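Local coordinates for protein Beta/alpha-amylase (Paenibacillus polymyxa, PDB 3VOC) that hydrolyses alpha-1,4-glucosidic linkages of starch, its family 14 catalytic domain removing successive maltose units from the non-reducing chain ends, at residues 337-342 with 373-378; 304-309 with 350-355; 281-286 with 294-299; 384-389 with 404-409; 310-313 with 318-321. All coordinates share one frame; numbering follows the deposited sequence.

How the contacts relate
All five contacts lie in one (beta/alpha)8 barrel of eight parallel strands. Along the chain, contact 3 closes first, contact 5 is nested inside the loop that contact 2 closes, contact 1 crosses contact 2, their segments alternating along the chain, and both use helix 338-352, and contact 4 comes last. Contacts 2 and 5 share helix 305-315, and their centres are about 6 Å apart. Centre to centre, contact 1 stands about 16 Å from each of the other four and touches all of them, whereas contact 4 lies about 26 Å from contacts 2 and 3 without touching either. Together they tie successive helices to each other and to the strands and loops that carry the substrate-binding residues.

Contact 1. Residues 337-342 with 373-378; sequences LPSTLV and EEKITK
A salt-bridge network at the facing sides of two barrel helices carries this contact, in which Lys375 reaches from one helix to Ser339 and Val342 on the other. The lysine chain bends early, at chi2 (-48°), and then runs extended, so its methylenes pass Val342 before the amine arrives at Ser339. CG1 of Val342 sits 3.8 Å from Lys375 CD, the apolar part of the bridge. At the tip, Lys375 NZ donates to Ser339 OG at 2.8 Å and, weakly, to Ser339 O at 3.4 Å. The same hydroxyl also bonds a Tris molecule, probably from the crystallisation liquor. Helix 338-352 and helix 367-378 follow consecutive strands of the (beta/alpha)8 barrel. Their short segments run nearly parallel, 16° apart, with axes 11.5 Å from each other, a gap that a long side chain such as lysine can span. The amine is further held by two carboxylates: Asp343 forms a salt bridge with it, and Glu374 OE1 lies 2.9 Å from Lys375 NZ. With two carboxylates beside it, the buried amine of Lys375 is likely to stay protonated. The oxygen Glu374 OE1 is shared, since Lys378 NZ stands 2.7 Å from Glu374 OE1 and meets it from the opposite face of the carboxylate plane. Lys371 pairs with the other oxygen, Glu374 OE2.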
# COMPACT_ATOMS: atom_id res chain seq x y z
N LEU A 337 11.00 11.40 10.32
CA LEU A 337 12.28 11.20 9.66
C LEU A 337 12.11 10.40 8.35
O LEU A 337 12.68 9.33 8.21
CB LEU A 337 13.26 10.48 10.61
CG LEU A 337 13.68 11.27 11.86
CD1 LEU A 337 14.32 10.33 12.90
CD2 LEU A 337 14.63 12.43 11.48
N PRO A 338 11.33 10.95 7.40
CA PRO A 338 11.02 10.20 6.17
C PRO A 338 12.22 9.91 5.31
O PRO A 338 12.24 8.89 4.64
CB PRO A 338 10.03 11.13 5.42
CG PRO A 338 10.29 12.50 5.98
CD PRO A 338 10.66 12.26 7.43
N SER A 339 13.22 10.79 5.31
CA SER A 339 14.39 10.57 4.45
C SER A 339 15.23 9.39 4.97
O SER A 339 15.68 8.54 4.20
CB SER A 339 15.23 11.85 4.35
OG SER A 339 16.33 11.64 3.49
N THR A 340 15.43 9.34 6.29
CA THR A 340 16.03 8.17 6.96
C THR A 340 15.21 6.90 6.72
O THR A 340 15.77 5.83 6.51
CB THR A 340 16.17 8.45 8.48
OG1 THR A 340 17.20 9.42 8.70
CG2 THR A 340 16.48 7.16 9.28
N LEU A 341 13.89 7.00 6.78
CA LEU A 341 13.01 5.84 6.54
C LEU A 341 13.21 5.29 5.12
O LEU A 341 13.38 4.07 4.94
CB LEU A 341 11.54 6.20 6.80
CG LEU A 341 10.47 5.14 6.55
CD1 LEU A 341 10.70 3.91 7.42
CD2 LEU A 341 9.09 5.77 6.82
N VAL A 342 13.21 6.18 4.14
CA VAL A 342 13.50 5.79 2.76
C VAL A 342 14.85 5.08 2.66
O VAL A 342 14.95 4.03 2.03
CB VAL A 342 13.48 7.00 1.78
CG1 VAL A 342 13.99 6.56 0.39
CG2 VAL A 342 12.05 7.61 1.68
N GLU A 373 15.52 12.70 -6.73
CA GLU A 373 16.71 12.39 -7.51
C GLU A 373 17.79 11.72 -6.65
O GLU A 373 18.38 10.73 -7.08
CB GLU A 373 17.31 13.64 -8.16
CG GLU A 373 18.46 13.30 -9.12
CD GLU A 373 19.28 14.51 -9.50
OE1 GLU A 373 19.54 15.36 -8.62
OE2 GLU A 373 19.67 14.61 -10.69
N GLU A 374 18.03 12.26 -5.47
CA GLU A 374 19.01 11.68 -4.53
C GLU A 374 18.67 10.22 -4.21
O GLU A 374 19.53 9.34 -4.27
CB GLU A 374 19.12 12.54 -3.26
CG GLU A 374 19.84 11.88 -2.07
CD GLU A 374 19.31 12.34 -0.71
OE1 GLU A 374 19.41 11.58 0.29
OE2 GLU A 374 18.81 13.47 -0.62
N LYS A 375 17.40 9.96 -3.89
CA LYS A 375 16.98 8.62 -3.51
C LYS A 375 17.10 7.61 -4.64
O LYS A 375 17.71 6.55 -4.47
CB LYS A 375 15.56 8.62 -2.91
CG LYS A 375 15.42 9.51 -1.62
CD LYS A 375 16.54 9.23 -0.62
CE LYS A 375 16.28 9.95 0.74
NZ LYS A 375 17.49 9.93 1.64
N ILE A 376 16.54 7.95 -5.80
CA ILE A 376 16.54 7.00 -6.93
C ILE A 376 17.96 6.64 -7.40
O ILE A 376 18.19 5.52 -7.83
CB ILE A 376 15.60 7.42 -8.11
CG1 ILE A 376 16.02 8.77 -8.72
CG2 ILE A 376 14.14 7.48 -7.63
CD1 ILE A 376 15.13 9.23 -9.90
N THR A 377 18.90 7.59 -7.30
CA THR A 377 20.28 7.37 -7.73
C THR A 377 21.14 6.68 -6.66
O THR A 377 22.03 5.90 -7.01
CB THR A 377 21.00 8.68 -8.18
OG1 THR A 377 20.96 9.63 -7.12
CG2 THR A 377 20.33 9.28 -9.43
N LYS A 378 20.89 6.97 -5.38
CA LYS A 378 21.60 6.30 -4.28
C LYS A 378 21.25 4.81 -4.25
O LYS A 378 22.10 3.97 -3.93
CB LYS A 378 21.23 6.90 -2.92
CG LYS A 378 22.07 8.09 -2.49
CD LYS A 378 21.56 8.66 -1.16
CE LYS A 378 22.40 9.84 -0.68
NZ LYS A 378 21.86 10.45 0.59

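Contact 2. Residues 304-309 with 350-355; sequences DYNRLI and NAKGVR
Lys352 lays its aliphatic chain along the flank of helix 305-315, overlapping the backbone of Asn306 and the side of Ile309. The closest point is Lys352 CE, 3.2 Å from Asn306 O, while Lys352 NZ stands farther from that oxygen at 3.8 Å. The chain is extended until chi4, where it turns (-84°); this brings the last methylene, rather than the amine, up to the carbonyl. Farther back, Lys352 CD lies 4.4 Å from Ile309 CG2. The same methyl faces Val354: Ile309 CG2 and Val354 CG2 meet at 3.9 Å, and the valine methyl also approaches Ile309 O. Ile309 holds CG2 anti to its backbone nitrogen, which directs this branch at the valine; CG1 takes the other course, and Ile348 covers part of the residue. Asp304 caps the start of helix 305-315, its OD1 accepting from Arg307 N at 3.0 Å from above the carboxylate plane. In the other segment Gly353 leaves helical geometry with positive phi (71°), and Gly353 N bonds Asn350 O at 3.1 Å. Lys352 O is then taken by Lys313 NZ, and Arg355 leads toward strand 356-359. A Schellman motif ending one helix, packed on the flank of the preceding one, is how this (beta/alpha)8 barrel passes from helix 338-352 to its next strand.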
# COMPACT_ATOMS: atom_id res chain seq x y z
N ASP A 304 9.31 -5.46 11.81
CA ASP A 304 10.63 -5.92 11.37
C ASP A 304 10.69 -5.76 9.85
O ASP A 304 10.16 -6.60 9.10
CB ASP A 304 10.85 -7.39 11.84
CG ASP A 304 12.17 -8.01 11.37
OD1 ASP A 304 12.86 -7.45 10.50
OD2 ASP A 304 12.50 -9.11 11.87
N TYR A 305 11.35 -4.69 9.40
CA TYR A 305 11.42 -4.44 7.96
C TYR A 305 12.26 -5.49 7.24
O TYR A 305 11.99 -5.80 6.08
CB TYR A 305 12.01 -3.06 7.68
CG TYR A 305 11.08 -1.90 7.94
CD1 TYR A 305 9.84 -1.81 7.31
CD2 TYR A 305 11.46 -0.88 8.80
CE1 TYR A 305 8.99 -0.74 7.55
CE2 TYR A 305 10.62 0.19 9.05
CZ TYR A 305 9.39 0.25 8.42
OH TYR A 305 8.55 1.32 8.65
N ASN A 306 13.28 -6.04 7.90
CA ASN A 306 14.08 -7.09 7.25
C ASN A 306 13.16 -8.25 6.87
O ASN A 306 13.21 -8.77 5.76
CB ASN A 306 15.22 -7.60 8.15
CG ASN A 306 16.39 -6.62 8.25
OD1 ASN A 306 16.93 -6.14 7.24
ND2 ASN A 306 16.81 -6.35 9.47
N ARG A 307 12.33 -8.67 7.81
CA ARG A 307 11.45 -9.80 7.59
C ARG A 307 10.36 -9.47 6.58
O ARG A 307 10.01 -10.31 5.77
CB ARG A 307 10.80 -10.24 8.89
CG ARG A 307 10.32 -11.67 8.87
CD ARG A 307 9.76 -12.03 10.22
NE ARG A 307 8.34 -11.68 10.31
CZ ARG A 307 7.66 -11.59 11.44
NH1 ARG A 307 8.27 -11.77 12.60
NH2 ARG A 307 6.35 -11.32 11.41
N LEU A 308 9.81 -8.26 6.67
CA LEU A 308 8.72 -7.87 5.78
C LEU A 308 9.23 -7.84 4.34
O LEU A 308 8.55 -8.33 3.42
CB LEU A 308 8.17 -6.50 6.17
CG LEU A 308 6.98 -5.98 5.34
CD1 LEU A 308 5.76 -6.90 5.45
CD2 LEU A 308 6.60 -4.60 5.81
N ILE A 309 10.42 -7.29 4.14
CA ILE A 309 10.97 -7.13 2.79
C ILE A 309 11.41 -8.49 2.26
O ILE A 309 11.28 -8.77 1.07
CB ILE A 309 12.06 -6.01 2.72
CG1 ILE A 309 11.39 -4.65 2.99
CG2 ILE A 309 12.72 -5.94 1.34
CD1 ILE A 309 12.39 -3.52 3.38
N ASN A 350 17.72 -3.37 -1.29
CA ASN A 350 18.91 -3.61 -2.15
C ASN A 350 19.80 -4.72 -1.64
O ASN A 350 20.30 -5.52 -2.42
CB ASN A 350 19.74 -2.34 -2.36
CG ASN A 350 19.09 -1.39 -3.35
OD1 ASN A 350 18.29 -1.80 -4.19
ND2 ASN A 350 19.43 -0.11 -3.25
N ALA A 351 19.98 -4.79 -0.32
CA ALA A 351 20.75 -5.87 0.32
C ALA A 351 20.18 -7.23 -0.05
O ALA A 351 20.92 -8.21 -0.18
CB ALA A 351 20.78 -5.70 1.82
N LYS A 352 18.86 -7.29 -0.22
CA LYS A 352 18.15 -8.54 -0.53
C LYS A 352 17.90 -8.76 -2.02
O LYS A 352 17.41 -9.81 -2.42
CB LYS A 352 16.82 -8.62 0.23
CG LYS A 352 17.00 -8.60 1.74
CD LYS A 352 15.71 -8.96 2.43
CE LYS A 352 15.88 -8.99 3.93
NZ LYS A 352 16.43 -10.28 4.42
N GLY A 353 18.24 -7.78 -2.85
CA GLY A 353 17.95 -7.92 -4.27
C GLY A 353 16.46 -7.80 -4.57
O GLY A 353 15.98 -8.40 -5.52
N VAL A 354 15.73 -7.04 -3.75
CA VAL A 354 14.34 -6.71 -4.06
C VAL A 354 14.32 -5.43 -4.90
O VAL A 354 14.84 -4.40 -4.48
CB VAL A 354 13.48 -6.54 -2.78
CG1 VAL A 354 12.06 -6.05 -3.12
CG2 VAL A 354 13.41 -7.88 -2.02
N ARG A 355 13.73 -5.51 -6.09
CA ARG A 355 13.64 -4.35 -6.99
C ARG A 355 12.81 -3.23 -6.36
O ARG A 355 11.68 -3.48 -5.90
CB ARG A 355 13.02 -4.75 -8.32
CG ARG A 355 13.89 -5.71 -9.17
CD ARG A 355 13.10 -6.31 -10.32
NE ARG A 355 12.46 -5.28 -11.14
CZ ARG A 355 13.02 -4.70 -12.20
NH1 ARG A 355 14.24 -5.04 -12.59
NH2 ARG A 355 12.35 -3.78 -12.88

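Contact 3. Residues 281-286 with 294-299; sequences SGLHWQ and HGTEQA. With EDO (1,2-ethanediol), chain E.
Thr296 turns OG1 beside its backbone nitrogen (chi1 -49°) and CG2 anti to it, while Trp285 takes the crowded position between N and carbonyl carbon (chi1 60°), and the two side chains meet at about a right angle. Thr296 CG2 lies over one face of the indole, 3.7 Å from the centroid of the Trp285 five-membered ring, a CH-pi contact. Thr296 OG1 donates to Trp285 O at 2.7 Å, from above the carbonyl plane. Gly179 accepts from the indole N-H. The next residue, Glu297, packs its CG 3.2 Å from Leu283 O and accepts the imidazole N-H: His294 ND1 to Glu297 OE2 is 2.6 Å, nearly straight at 164°, in the plane of the imidazole and on the syn side of the carboxylate, though tilted out of its plane. Tyr305 bonds Glu297 OE1, and a water accepts from Glu297 N. A leucine in place of Glu297 would probably leave His294 ND1 and the Tyr305 hydroxyl without their acceptor and the imidazole free to turn. The loop carries His284, which by similarity binds substrate. Both carboxylate oxygens being engaged, the glutamate is fixed in rotation, and its charge is likely to favour a proton on ND1.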
# COMPACT_ATOMS: atom_id res chain seq x y z
N SER A 281 3.75 1.22 3.16
CA SER A 281 3.40 2.56 3.60
C SER A 281 4.61 3.28 4.17
O SER A 281 5.47 2.65 4.80
CB SER A 281 2.34 2.45 4.71
OG SER A 281 1.81 3.73 5.05
N GLY A 282 4.65 4.60 3.99
CA GLY A 282 5.69 5.43 4.61
C GLY A 282 5.16 6.05 5.89
O GLY A 282 4.59 7.15 5.87
N LEU A 283 5.36 5.35 7.01
CA LEU A 283 4.79 5.78 8.29
C LEU A 283 5.88 6.53 9.06
O LEU A 283 6.43 6.04 10.06
CB LEU A 283 4.21 4.58 9.03
CG LEU A 283 3.08 3.85 8.27
CD1 LEU A 283 2.72 2.54 8.97
CD2 LEU A 283 1.83 4.76 8.18
N HIS A 284 6.21 7.71 8.53
CA HIS A 284 7.43 8.44 8.84
C HIS A 284 7.37 9.26 10.14
O HIS A 284 8.39 9.80 10.57
CB HIS A 284 7.81 9.37 7.67
CG HIS A 284 6.75 10.37 7.32
ND1 HIS A 284 6.56 11.55 8.02
CD2 HIS A 284 5.81 10.37 6.34
CE1 HIS A 284 5.55 12.22 7.49
NE2 HIS A 284 5.07 11.53 6.48
N TRP A 285 6.19 9.36 10.74
CA TRP A 285 6.04 10.19 11.95
C TRP A 285 6.05 9.35 13.22
O TRP A 285 5.77 8.15 13.18
CB TRP A 285 4.80 11.08 11.83
CG TRP A 285 3.48 10.39 11.67
CD1 TRP A 285 2.53 10.20 12.64
CD2 TRP A 285 2.91 9.87 10.45
NE1 TRP A 285 1.43 9.57 12.10
CE2 TRP A 285 1.63 9.36 10.76
CE3 TRP A 285 3.36 9.78 9.12
CZ2 TRP A 285 0.80 8.76 9.81
CZ3 TRP A 285 2.53 9.18 8.16
CH2 TRP A 285 1.27 8.67 8.52
N GLN A 286 6.40 9.98 14.35
CA GLN A 286 6.68 9.26 15.62
C GLN A 286 7.82 8.24 15.53
O GLN A 286 7.92 7.32 16.35
CB GLN A 286 5.40 8.61 16.19
CG GLN A 286 4.22 9.58 16.31
CD GLN A 286 4.55 10.82 17.14
OE1 GLN A 286 5.56 10.88 17.83
NE2 GLN A 286 3.70 11.83 17.04
N HIS A 294 8.86 4.63 16.97
CA HIS A 294 8.29 3.84 15.87
C HIS A 294 6.83 3.42 16.10
O HIS A 294 6.36 2.44 15.53
CB HIS A 294 9.19 2.63 15.54
CG HIS A 294 10.60 3.02 15.19
ND1 HIS A 294 10.93 3.60 13.98
CD2 HIS A 294 11.75 2.96 15.91
CE1 HIS A 294 12.23 3.87 13.97
NE2 HIS A 294 12.74 3.49 15.12
N GLY A 295 6.11 4.21 16.90
CA GLY A 295 4.74 3.89 17.28
C GLY A 295 3.80 3.83 16.09
O GLY A 295 2.90 2.97 16.05
N THR A 296 4.02 4.70 15.11
CA THR A 296 3.14 4.76 13.91
C THR A 296 3.33 3.52 13.02
O THR A 296 2.35 2.87 12.62
CB THR A 296 3.38 6.05 13.12
OG1 THR A 296 3.35 7.17 14.02
CG2 THR A 296 2.32 6.24 12.02
N GLU A 297 4.59 3.23 12.73
CA GLU A 297 4.98 2.04 11.98
C GLU A 297 4.43 0.77 12.63
O GLU A 297 3.88 -0.09 11.94
CB GLU A 297 6.50 1.96 11.89
CG GLU A 297 7.13 3.05 11.05
CD GLU A 297 8.61 3.28 11.36
OE1 GLU A 297 9.46 2.75 10.62
OE2 GLU A 297 8.93 4.01 12.34
N GLN A 298 4.57 0.65 13.94
CA GLN A 298 4.10 -0.55 14.65
C GLN A 298 2.58 -0.72 14.55
O GLN A 298 2.09 -1.83 14.26
CB GLN A 298 4.60 -0.55 16.10
CG GLN A 298 6.11 -0.87 16.16
CD GLN A 298 6.77 -0.64 17.50
OE1 GLN A 298 6.12 -0.40 18.51
NE2 GLN A 298 8.10 -0.71 17.50
N ALA A 299 1.83 0.37 14.75
CA ALA A 299 0.37 0.30 14.63
C ALA A 299 -0.06 -0.10 13.23
O ALA A 299 -1.06 -0.81 13.06
CB ALA A 299 -0.28 1.62 15.04
C1 EDO E . 9.21 -0.26 13.19
O1 EDO E . 8.99 -1.11 14.32
C2 EDO E . 10.36 -0.82 12.39
O2 EDO E . 11.57 -0.52 13.09
O HOH W 1 6.67 5.41 13.48

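Contact 4. Residues 384-389 with 404-409; sequences FTLLRI and SGFKQY
Phe406 reaches from helix 403-411 toward Phe384 and Leu386 of the last barrel strand. From CB the ring leaves with CG anti to the backbone N (chi1 -178°), which swings it off the helix and onto the strand. CB and CG serve as the stem; the far end of the ring does the touching. Phe406 CE1 meets Leu386 CB at 3.7 Å, and Phe406 CZ lies at the same distance from that atom. CE1 is shared, for Phe384 CD2 stands 4.0 Å from Phe406 CE1, near the plane of the Phe406 ring and at its edge. Over one face of Phe406 comes a leucine methyl, more loosely, with Leu386 CD2 4.4 Å from Phe406 CD1. The other branch of the leucine turns to its own strand neighbour: Leu386 CD1 sits in the plane of the Phe384 ring, 3.8 Å from Phe384 CE2. Leu392 packs on both Phe406 and Leu386, and Ile372 and Phe369 of helix 367-378 close in on the strand side chains. Strand 383-386 pairs with strand 7-11 to close the (beta/alpha)8 barrel, and helix 403-411 packs outside it. Beyond the strand, Arg388, which by similarity binds substrate, follows a cis peptide bond. Carbon meets carbon throughout the interface, so helix and strand are held here by dispersion and the burial of apolar surface, without the directional pull of polar groups.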
# COMPACT_ATOMS: atom_id res chain seq x y z
N PHE A 384 10.09 5.42 -10.91
CA PHE A 384 9.51 6.42 -10.04
C PHE A 384 8.18 6.82 -10.63
O PHE A 384 8.10 7.11 -11.84
CB PHE A 384 10.41 7.66 -9.88
CG PHE A 384 9.80 8.69 -8.97
CD1 PHE A 384 9.89 8.55 -7.59
CD2 PHE A 384 9.05 9.74 -9.50
CE1 PHE A 384 9.28 9.46 -6.74
CE2 PHE A 384 8.43 10.64 -8.66
CZ PHE A 384 8.54 10.50 -7.28
N THR A 385 7.14 6.85 -9.79
CA THR A 385 5.84 7.36 -10.20
C THR A 385 5.51 8.68 -9.48
O THR A 385 5.49 8.74 -8.24
CB THR A 385 4.71 6.35 -9.92
OG1 THR A 385 4.99 5.12 -10.59
CG2 THR A 385 3.37 6.88 -10.46
N LEU A 386 5.23 9.72 -10.26
CA LEU A 386 4.85 11.01 -9.67
C LEU A 386 3.34 11.13 -9.41
O LEU A 386 2.52 10.96 -10.33
CB LEU A 386 5.34 12.18 -10.54
CG LEU A 386 5.09 13.48 -9.71
CD1 LEU A 386 6.24 13.79 -8.77
CD2 LEU A 386 4.82 14.63 -10.57
N LEU A 387 2.97 11.42 -8.16
CA LEU A 387 1.58 11.74 -7.84
C LEU A 387 1.41 13.26 -7.88
O LEU A 387 2.16 13.96 -7.18
CB LEU A 387 1.23 11.24 -6.43
CG LEU A 387 0.91 9.74 -6.32
CD1 LEU A 387 2.17 8.87 -6.39
CD2 LEU A 387 0.13 9.45 -5.03
N ARG A 388 0.49 13.81 -8.68
CA ARG A 388 -0.31 13.15 -9.73
C ARG A 388 -0.26 13.98 -11.00
O ARG A 388 0.37 15.04 -11.05
CB ARG A 388 -1.79 13.14 -9.35
CG ARG A 388 -2.29 11.90 -8.85
CD ARG A 388 -3.62 12.17 -8.17
NE ARG A 388 -3.73 11.31 -7.01
CZ ARG A 388 -4.15 10.05 -7.05
NH1 ARG A 388 -4.51 9.48 -8.20
NH2 ARG A 388 -4.20 9.36 -5.93
N ILE A 389 -0.96 13.48 -12.03
CA ILE A 389 -0.94 14.09 -13.34
C ILE A 389 -1.26 15.60 -13.33
O ILE A 389 -0.56 16.37 -13.99
CB ILE A 389 -1.84 13.29 -14.35
CG1 ILE A 389 -1.73 13.86 -15.77
CG2 ILE A 389 -3.31 13.24 -13.90
CD1 ILE A 389 -2.31 12.90 -16.85
N SER A 404 8.91 21.02 -15.91
CA SER A 404 10.29 21.21 -16.32
C SER A 404 11.27 20.54 -15.34
O SER A 404 12.14 19.77 -15.76
CB SER A 404 10.59 22.71 -16.49
OG SER A 404 11.93 22.87 -16.91
N GLY A 405 11.14 20.84 -14.04
CA GLY A 405 11.95 20.18 -12.99
C GLY A 405 11.77 18.66 -12.94
O GLY A 405 12.75 17.92 -12.79
N PHE A 406 10.53 18.19 -13.06
CA PHE A 406 10.30 16.75 -13.09
C PHE A 406 11.09 16.14 -14.26
O PHE A 406 11.78 15.14 -14.10
CB PHE A 406 8.80 16.40 -13.19
CG PHE A 406 8.52 14.91 -13.18
CD1 PHE A 406 8.92 14.11 -12.09
CD2 PHE A 406 7.85 14.30 -14.24
CE1 PHE A 406 8.67 12.72 -12.07
CE2 PHE A 406 7.58 12.90 -14.23
CZ PHE A 406 8.00 12.12 -13.14
N LYS A 407 11.01 16.78 -15.42
CA LYS A 407 11.75 16.31 -16.58
C LYS A 407 13.27 16.36 -16.38
O LYS A 407 13.98 15.41 -16.70
CB LYS A 407 11.35 17.09 -17.83
CG LYS A 407 11.75 16.40 -19.13
CD LYS A 407 11.52 17.29 -20.33
CE LYS A 407 12.22 16.70 -21.53
NZ LYS A 407 11.92 17.57 -22.67
N GLN A 408 13.77 17.47 -15.84
CA GLN A 408 15.22 17.65 -15.68
C GLN A 408 15.83 16.72 -14.65
O GLN A 408 16.93 16.22 -14.84
CB GLN A 408 15.55 19.10 -15.32
CG GLN A 408 15.21 20.06 -16.45
CD GLN A 408 16.13 21.26 -16.53
OE1 GLN A 408 17.36 21.12 -16.49
NE2 GLN A 408 15.55 22.44 -16.66
N TYR A 409 15.12 16.49 -13.56
CA TYR A 409 15.67 15.69 -12.46
C TYR A 409 15.40 14.20 -12.58
O TYR A 409 16.25 13.37 -12.22
CB TYR A 409 15.12 16.21 -11.13
CG TYR A 409 15.81 17.46 -10.66
CD1 TYR A 409 17.11 17.40 -10.15
CD2 TYR A 409 15.17 18.70 -10.72
CE1 TYR A 409 17.78 18.55 -9.71
CE2 TYR A 409 15.83 19.86 -10.29
CZ TYR A 409 17.13 19.77 -9.78
OH TYR A 409 17.78 20.90 -9.34

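Contact 5. Residues 310-313 with 318-321; sequences QKFK and DLTF
Between Gln310 and Lys313, one turn of helix 305-315, Phe312 is the residue that reaches Asp318 and Leu319 on the strand. Its CG stands anti to the carbonyl carbon (chi1 -85°), which aims the ring inward at the sheet. Over one face lies a methyl: Leu319 CD1 is 3.9 Å from the centroid of the Phe312 ring and 20° off its normal, a CH-pi contact, displaced toward the rim so that Phe312 CZ is 3.7 Å away from that methyl. Leu319 keeps CG anti to its backbone nitrogen, and the two side chains meet at about a right angle. The ring edge serves a second partner: Phe312 CD2 lies 3.6 Å from Asp318 O, which is near the ring plane, a placing in which a weakly positive ring hydrogen could favour the carbonyl. This is the turn from helix to following strand in a (beta/alpha)8 barrel, with strand 318-321 beginning only a few residues after the helix ends. Replacing Phe312 by alanine is likely to open a gap beneath Leu319 CD1 and leave Ile280 and Leu257, which also touch the Phe312 side chain, without that support. At Lys313, next in the helix, the CB points away from the strand. On the strand, the CB of Asp318 turns away from the helix, and its buried carboxylate is held by Lys153, Arg275 and Arg355, three positive charges that are likely to keep it ionised.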
# COMPACT_ATOMS: atom_id res chain seq x y z
N GLN A 310 11.88 -9.36 3.16
CA GLN A 310 12.12 -10.77 2.80
C GLN A 310 10.88 -11.45 2.20
O GLN A 310 11.01 -12.27 1.28
CB GLN A 310 12.64 -11.58 4.00
CG GLN A 310 12.99 -13.05 3.63
CD GLN A 310 14.06 -13.18 2.56
OE1 GLN A 310 13.93 -13.97 1.60
NE2 GLN A 310 15.13 -12.39 2.70
N LYS A 311 9.69 -11.12 2.72
CA LYS A 311 8.46 -11.69 2.19
C LYS A 311 8.18 -11.21 0.76
O LYS A 311 7.66 -11.98 -0.05
CB LYS A 311 7.27 -11.41 3.12
CG LYS A 311 6.00 -12.17 2.78
CD LYS A 311 6.08 -13.64 3.20
CE LYS A 311 4.80 -14.39 2.87
NZ LYS A 311 5.06 -15.86 2.84
N PHE A 312 8.53 -9.96 0.45
CA PHE A 312 8.46 -9.48 -0.94
C PHE A 312 9.34 -10.35 -1.85
O PHE A 312 8.89 -10.80 -2.90
CB PHE A 312 8.87 -8.00 -1.05
CG PHE A 312 7.75 -7.05 -0.79
CD1 PHE A 312 7.32 -6.81 0.51
CD2 PHE A 312 7.11 -6.40 -1.85
CE1 PHE A 312 6.27 -5.94 0.78
CE2 PHE A 312 6.04 -5.51 -1.60
CZ PHE A 312 5.63 -5.28 -0.28
N LYS A 313 10.57 -10.59 -1.41
CA LYS A 313 11.50 -11.42 -2.18
C LYS A 313 10.92 -12.82 -2.36
O LYS A 313 10.93 -13.34 -3.48
CB LYS A 313 12.84 -11.53 -1.45
CG LYS A 313 13.94 -12.15 -2.31
CD LYS A 313 15.29 -12.06 -1.60
CE LYS A 313 16.45 -12.65 -2.42
NZ LYS A 313 16.59 -12.00 -3.75
N ASP A 318 7.93 -6.93 -6.57
CA ASP A 318 8.76 -5.74 -6.47
C ASP A 318 8.19 -4.83 -5.40
O ASP A 318 7.01 -4.92 -5.08
CB ASP A 318 8.80 -5.00 -7.81
CG ASP A 318 9.60 -5.76 -8.88
OD1 ASP A 318 10.14 -6.84 -8.59
OD2 ASP A 318 9.70 -5.25 -10.00
N LEU A 319 9.03 -3.98 -4.84
CA LEU A 319 8.62 -3.13 -3.71
C LEU A 319 8.52 -1.68 -4.15
O LEU A 319 9.48 -1.13 -4.70
CB LEU A 319 9.61 -3.27 -2.54
CG LEU A 319 9.46 -2.29 -1.37
CD1 LEU A 319 8.13 -2.55 -0.73
CD2 LEU A 319 10.59 -2.49 -0.34
N THR A 320 7.37 -1.07 -3.91
CA THR A 320 7.20 0.36 -4.10
C THR A 320 7.25 1.00 -2.72
O THR A 320 6.55 0.57 -1.78
CB THR A 320 5.87 0.69 -4.81
OG1 THR A 320 5.90 0.15 -6.14
CG2 THR A 320 5.61 2.21 -4.86
N PHE A 321 8.10 2.01 -2.58
CA PHE A 321 8.11 2.79 -1.37
C PHE A 321 7.82 4.24 -1.70
O PHE A 321 7.82 4.63 -2.88
CB PHE A 321 9.42 2.61 -0.58
CG PHE A 321 9.30 3.01 0.87
CD1 PHE A 321 8.42 2.33 1.71
CD2 PHE A 321 10.02 4.09 1.38
CE1 PHE A 321 8.26 2.73 3.06
CE2 PHE A 321 9.88 4.49 2.73
CZ PHE A 321 9.00 3.81 3.56